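Local coordinates for protein decapping nuclease RAI1 (Scheffersomyces stipitis, PDB 5BTO) that hydrolyses NAD caps, methylguanosine caps and 5'-triphosphates at RNA 5' ends with a divalent metal, and binds and stimulates the exoribonuclease RAT1, at residues M9-S13 with W346-E350; T356-R361 with E375-N381. Residues are numbered along the deposited sequence.

Interaction 1 of 2, residues M9-S13 with W346-E350; sequences MKTLS and WLLQE
Extended strand 9-12 runs over the C-terminal turn of helix 333-350, the local axes 11.0 Å apart at 150°, with L12 facing W346 (chi1 t, chi2 66°; CA-CA 7.9 Å) and K10 facing E350 (CA-CA 8.7 Å). L12 CB sits 3.5 Å from the centroid of the six-membered ring of W346, 1° off the normal, a CH-pi contact over the face; CD1 of L12 (t, p) lies 3.7 Å from W346 CG. K10 and L12 hydrogen-bond through their backbones to L373 and F371, making 9-12 the outermost strand, within this chain, of the large mixed sheet; W346 and E350 pack the helix against it. K10 (m, t, t, t) forms a salt bridge from NZ to OE1 of E350 (m, m), 2.7 Å. Water 1 accepts from K10 NZ (2.7 Å) and donates to E350 O (2.8 Å); E350 N donates to W346 O (2.9 Å). S13 OG hydrogen-bonds with Q15 N and E50 of the second subunit. The exposed ammonium thus meets charge and water, while the buried L12-W346 contact stays apolar.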
loop_
_atom_site.group_PDB
_atom_site.type_symbol
_atom_site.label_atom_id
_atom_site.label_comp_id
_atom_site.label_asym_id
_atom_site.label_seq_id
_atom_site.Cartn_x
_atom_site.Cartn_y
_atom_site.Cartn_z
ATOM N N MET A 9 9.747 7.431 -11.178
ATOM C CA MET A 9 8.471 7.391 -10.444
ATOM C C MET A 9 8.440 6.293 -9.366
ATOM O O MET A 9 8.981 5.202 -9.573
ATOM C CB MET A 9 7.323 7.181 -11.435
ATOM C CG MET A 9 5.937 7.191 -10.830
ATOM S SD MET A 9 4.698 7.077 -12.131
ATOM C CE MET A 9 5.549 7.935 -13.468
ATOM N N LYS A 10 7.832 6.601 -8.216
ATOM C CA LYS A 10 7.618 5.662 -7.103
ATOM C C LYS A 10 6.117 5.528 -6.816
ATOM O O LYS A 10 5.365 6.455 -7.049
ATOM C CB LYS A 10 8.300 6.175 -5.827
ATOM C CG LYS A 10 9.811 6.333 -5.940
ATOM C CD LYS A 10 10.415 6.958 -4.684
ATOM C CE LYS A 10 11.930 7.130 -4.798
ATOM N NZ LYS A 10 12.501 7.898 -3.645
ATOM N N THR A 11 5.692 4.390 -6.280
ATOM C CA THR A 11 4.263 4.129 -6.070
ATOM C C THR A 11 3.959 3.832 -4.612
ATOM O O THR A 11 4.699 3.119 -3.947
ATOM C CB THR A 11 3.766 2.943 -6.943
ATOM O OG1 THR A 11 3.947 3.266 -8.327
ATOM C CG2 THR A 11 2.290 2.650 -6.677
ATOM N N LEU A 12 2.864 4.407 -4.111
ATOM C CA LEU A 12 2.387 4.118 -2.768
ATOM C C LEU A 12 1.097 3.306 -2.864
ATOM O O LEU A 12 0.172 3.703 -3.563
ATOM C CB LEU A 12 2.120 5.431 -2.002
ATOM C CG LEU A 12 1.595 5.271 -0.574
ATOM C CD1 LEU A 12 2.634 4.664 0.365
ATOM C CD2 LEU A 12 1.102 6.618 -0.014
ATOM N N SER A 13 1.048 2.167 -2.176
ATOM C CA SER A 13 -0.163 1.343 -2.141
ATOM C C SER A 13 -1.337 2.117 -1.565
ATOM O O SER A 13 -1.197 2.772 -0.537
ATOM C CB SER A 13 0.022 0.116 -1.261
ATOM O OG SER A 13 -1.205 -0.602 -1.183
ATOM N N TRP A 346 5.133 9.136 3.943
ATOM C CA TRP A 346 5.792 8.666 2.731
ATOM C C TRP A 346 6.441 9.824 1.967
ATOM O O TRP A 346 7.596 9.733 1.550
ATOM C CB TRP A 346 4.770 7.942 1.848
ATOM C CG TRP A 346 5.317 7.233 0.649
ATOM C CD1 TRP A 346 6.149 6.149 0.642
ATOM C CD2 TRP A 346 5.018 7.522 -0.722
ATOM N NE1 TRP A 346 6.394 5.753 -0.655
ATOM C CE2 TRP A 346 5.710 6.576 -1.511
ATOM C CE3 TRP A 346 4.236 8.492 -1.360
ATOM C CZ2 TRP A 346 5.645 6.570 -2.905
ATOM C CZ3 TRP A 346 4.164 8.487 -2.744
ATOM C CH2 TRP A 346 4.875 7.527 -3.506
ATOM N N LEU A 347 5.711 10.924 1.797
ATOM C CA LEU A 347 6.270 12.059 1.069
ATOM C C LEU A 347 7.521 12.570 1.750
ATOM O O LEU A 347 8.518 12.857 1.087
ATOM C CB LEU A 347 5.257 13.193 0.916
ATOM C CG LEU A 347 4.049 12.859 0.043
ATOM C CD1 LEU A 347 3.083 14.031 0.027
ATOM C CD2 LEU A 347 4.489 12.498 -1.374
ATOM N N LEU A 348 7.473 12.689 3.074
ATOM C CA LEU A 348 8.638 13.179 3.809
ATOM C C LEU A 348 9.826 12.208 3.749
ATOM O O LEU A 348 10.974 12.637 3.778
ATOM C CB LEU A 348 8.274 13.543 5.250
ATOM C CG LEU A 348 7.423 14.812 5.351
ATOM C CD1 LEU A 348 6.893 15.020 6.770
ATOM C CD2 LEU A 348 8.193 16.036 4.878
ATOM N N GLN A 349 9.540 10.909 3.660
ATOM C CA GLN A 349 10.583 9.892 3.553
ATOM C C GLN A 349 11.215 9.836 2.164
ATOM O O GLN A 349 12.419 9.575 2.028
ATOM C CB GLN A 349 10.026 8.508 3.898
ATOM C CG GLN A 349 9.833 8.243 5.382
ATOM C CD GLN A 349 9.325 6.833 5.657
ATOM O OE1 GLN A 349 9.290 5.993 4.757
ATOM N NE2 GLN A 349 8.931 6.570 6.903
ATOM N N GLU A 350 10.411 10.086 1.135
ATOM C CA GLU A 350 10.843 9.851 -0.247
ATOM C C GLU A 350 11.387 11.079 -0.985
ATOM O O GLU A 350 12.078 10.939 -1.996
ATOM C CB GLU A 350 9.703 9.221 -1.056
ATOM C CG GLU A 350 9.255 7.868 -0.528
ATOM C CD GLU A 350 10.378 6.847 -0.538
ATOM O OE1 GLU A 350 11.255 6.924 -1.427
ATOM O OE2 GLU A 350 10.394 5.976 0.352
HETATM O O HOH W 1 11.617 10.243 -4.703
#

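Interaction 2 of 2, residues T356-R361 with E375-N381; sequences TSKAYR and ELMGNEN
T356 and S357 lead in as loop, and water 2 bridges T356 O (2.7 Å) to N381 ND2 (2.9 Å). K358 (m, t, t, m) swings its NZ into a 2.6 Å salt bridge to OE2 of E375 (t, t). At A359 the chain is extended: A359 O accepts from L376 N at 2.8 Å (167°), water 3 links A359 N (2.7 Å) to L376 O (2.6 Å), and A359 CB meets N381 OD1 (3.4 Å), which R385 hydrogen-bonds. This is the open end of an antiparallel beta hairpin, strands 359-365 and 370-375, whose second arm turns directly into helix 378-388 with M377 at the N-cap. Y360 and E375 form a non-hydrogen-bonded pair (CA-CA 4.5 Å), side chains on the same sheet face. R361 (t, p, p) lays one guanidinium face against L376 CD2. Its NH2 hydrogen-bonds to N135 and to water 4 (2.8 Å), which donates to E380 OE1 (2.7 Å); the direct R361 NH2 to E380 OE1 approach, 3.9 Å, is a long salt bridge of charges only.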
loop_
_atom_site.group_PDB
_atom_site.type_symbol
_atom_site.label_atom_id
_atom_site.label_comp_id
_atom_site.label_asym_id
_atom_site.label_seq_id
_atom_site.Cartn_x
_atom_site.Cartn_y
_atom_site.Cartn_z
ATOM N N THR A 356 17.596 20.899 -3.429
ATOM C CA THR A 356 16.797 21.932 -4.071
ATOM C C THR A 356 16.959 21.920 -5.583
ATOM O O THR A 356 16.568 22.864 -6.260
ATOM C CB THR A 356 17.143 23.336 -3.532
ATOM O OG1 THR A 356 18.527 23.621 -3.781
ATOM C CG2 THR A 356 16.868 23.405 -2.036
ATOM N N SER A 357 17.532 20.848 -6.118
ATOM C CA SER A 357 17.744 20.773 -7.558
ATOM C C SER A 357 16.573 20.127 -8.288
ATOM O O SER A 357 16.559 20.084 -9.516
ATOM C CB SER A 357 19.043 20.020 -7.885
ATOM O OG SER A 357 18.885 18.616 -7.733
ATOM N N LYS A 358 15.587 19.645 -7.532
ATOM C CA LYS A 358 14.503 18.830 -8.090
ATOM C C LYS A 358 13.109 19.244 -7.619
ATOM O O LYS A 358 12.957 19.834 -6.567
ATOM C CB LYS A 358 14.704 17.363 -7.705
ATOM C CG LYS A 358 16.005 16.739 -8.173
ATOM C CD LYS A 358 16.028 15.263 -7.802
ATOM C CE LYS A 358 17.340 14.597 -8.205
ATOM N NZ LYS A 358 17.669 14.797 -9.652
ATOM N N ALA A 359 12.100 18.889 -8.405
ATOM C CA ALA A 359 10.700 19.080 -8.031
ATOM C C ALA A 359 9.962 17.780 -8.317
ATOM O O ALA A 359 10.420 16.970 -9.133
ATOM C CB ALA A 359 10.091 20.210 -8.821
ATOM N N TYR A 360 8.819 17.589 -7.665
ATOM C CA TYR A 360 8.084 16.329 -7.758
ATOM C C TYR A 360 6.594 16.531 -8.070
ATOM O O TYR A 360 6.012 17.590 -7.787
ATOM C CB TYR A 360 8.250 15.517 -6.457
ATOM C CG TYR A 360 9.665 15.032 -6.238
ATOM C CD1 TYR A 360 10.633 15.852 -5.653
ATOM C CD2 TYR A 360 10.047 13.757 -6.641
ATOM C CE1 TYR A 360 11.955 15.398 -5.485
ATOM C CE2 TYR A 360 11.341 13.307 -6.469
ATOM C CZ TYR A 360 12.288 14.123 -5.885
ATOM O OH TYR A 360 13.580 13.641 -5.743
ATOM N N ARG A 361 5.999 15.511 -8.684
ATOM C CA ARG A 361 4.566 15.459 -8.951
ATOM C C ARG A 361 3.968 14.285 -8.191
ATOM O O ARG A 361 4.385 13.138 -8.370
ATOM C CB ARG A 361 4.309 15.304 -10.455
ATOM C CG ARG A 361 2.882 14.909 -10.843
ATOM C CD ARG A 361 1.868 16.030 -10.543
ATOM N NE ARG A 361 2.314 17.330 -11.049
ATOM C CZ ARG A 361 2.403 17.653 -12.337
ATOM N NH1 ARG A 361 2.086 16.771 -13.277
ATOM N NH2 ARG A 361 2.828 18.859 -12.691
ATOM N N GLU A 375 9.574 12.396 -10.232
ATOM C CA GLU A 375 10.498 13.522 -10.329
ATOM C C GLU A 375 10.255 14.267 -11.639
ATOM O O GLU A 375 10.249 13.661 -12.712
ATOM C CB GLU A 375 11.954 13.026 -10.278
ATOM C CG GLU A 375 12.997 14.134 -10.347
ATOM C CD GLU A 375 14.420 13.610 -10.276
ATOM O OE1 GLU A 375 14.629 12.482 -9.770
ATOM O OE2 GLU A 375 15.334 14.331 -10.735
ATOM N N LEU A 376 10.058 15.581 -11.553
ATOM C CA LEU A 376 9.844 16.402 -12.740
ATOM C C LEU A 376 11.190 16.719 -13.391
ATOM O O LEU A 376 12.235 16.614 -12.749
ATOM C CB LEU A 376 9.104 17.700 -12.370
ATOM C CG LEU A 376 7.676 17.493 -11.846
ATOM C CD1 LEU A 376 7.082 18.757 -11.213
ATOM C CD2 LEU A 376 6.773 16.963 -12.964
ATOM N N MET A 377 11.162 17.107 -14.661
ATOM C CA MET A 377 12.376 17.500 -15.363
ATOM C C MET A 377 12.764 18.934 -14.987
ATOM O O MET A 377 11.999 19.639 -14.321
ATOM C CB MET A 377 12.185 17.341 -16.874
ATOM C CG MET A 377 11.807 15.920 -17.298
ATOM S SD MET A 377 13.218 14.970 -17.909
ATOM C CE MET A 377 12.473 13.384 -18.285
ATOM N N GLY A 378 13.948 19.360 -15.407
ATOM C CA GLY A 378 14.520 20.615 -14.955
ATOM C C GLY A 378 13.693 21.850 -15.258
ATOM O O GLY A 378 13.634 22.776 -14.452
ATOM N N ASN A 379 13.064 21.887 -16.423
ATOM C CA ASN A 379 12.327 23.088 -16.804
ATOM C C ASN A 379 11.023 23.251 -16.012
ATOM O O ASN A 379 10.579 24.374 -15.758
ATOM C CB ASN A 379 12.108 23.155 -18.319
ATOM C CG ASN A 379 13.356 23.634 -19.069
ATOM O OD1 ASN A 379 14.126 24.457 -18.558
ATOM N ND2 ASN A 379 13.555 23.126 -20.284
ATOM N N GLU A 380 10.423 22.139 -15.603
ATOM C CA GLU A 380 9.276 22.212 -14.700
ATOM C C GLU A 380 9.716 22.692 -13.322
ATOM O O GLU A 380 9.065 23.541 -12.711
ATOM C CB GLU A 380 8.559 20.866 -14.600
ATOM C CG GLU A 380 7.912 20.433 -15.906
ATOM C CD GLU A 380 6.809 19.421 -15.680
ATOM O OE1 GLU A 380 5.979 19.642 -14.772
ATOM O OE2 GLU A 380 6.780 18.398 -16.390
ATOM N N ASN A 381 10.821 22.138 -12.837
ATOM C CA ASN A 381 11.436 22.592 -11.593
ATOM C C ASN A 381 11.683 24.102 -11.623
ATOM O O ASN A 381 11.308 24.839 -10.694
ATOM C CB ASN A 381 12.752 21.829 -11.367
ATOM C CG ASN A 381 13.459 22.244 -10.089
ATOM O OD1 ASN A 381 12.985 21.971 -8.988
ATOM N ND2 ASN A 381 14.604 22.910 -10.232
HETATM O O HOH W 2 16.816 23.941 -8.707
HETATM O O HOH W 3 13.026 18.287 -10.880
HETATM O O HOH W 4 3.315 19.803 -15.334
#

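In the fold
Strand 370-375 is shared by the surroundings of both contacts: it pairs with strand 9-12 on one edge and strand 359-365 on the other, and its last residue, E375, belongs to interaction 2. The centres of the two contacts are 16 Å apart and their nearest atoms about 5 Å, without touching. R374 touches both: its backbone hydrogen-bonds that of R361, and the M9 side chain packs on it. Along the chain, helix 333-350 leads into strand 359-365, and Y360 packs on I351 and P352 just past E350. Both lie on the same side of the chain's centre, 22 and 24 Å from it and away from the metal- and substrate-binding residues. The second subunit reaches interaction 1 alone, with K45 on L12 and W346.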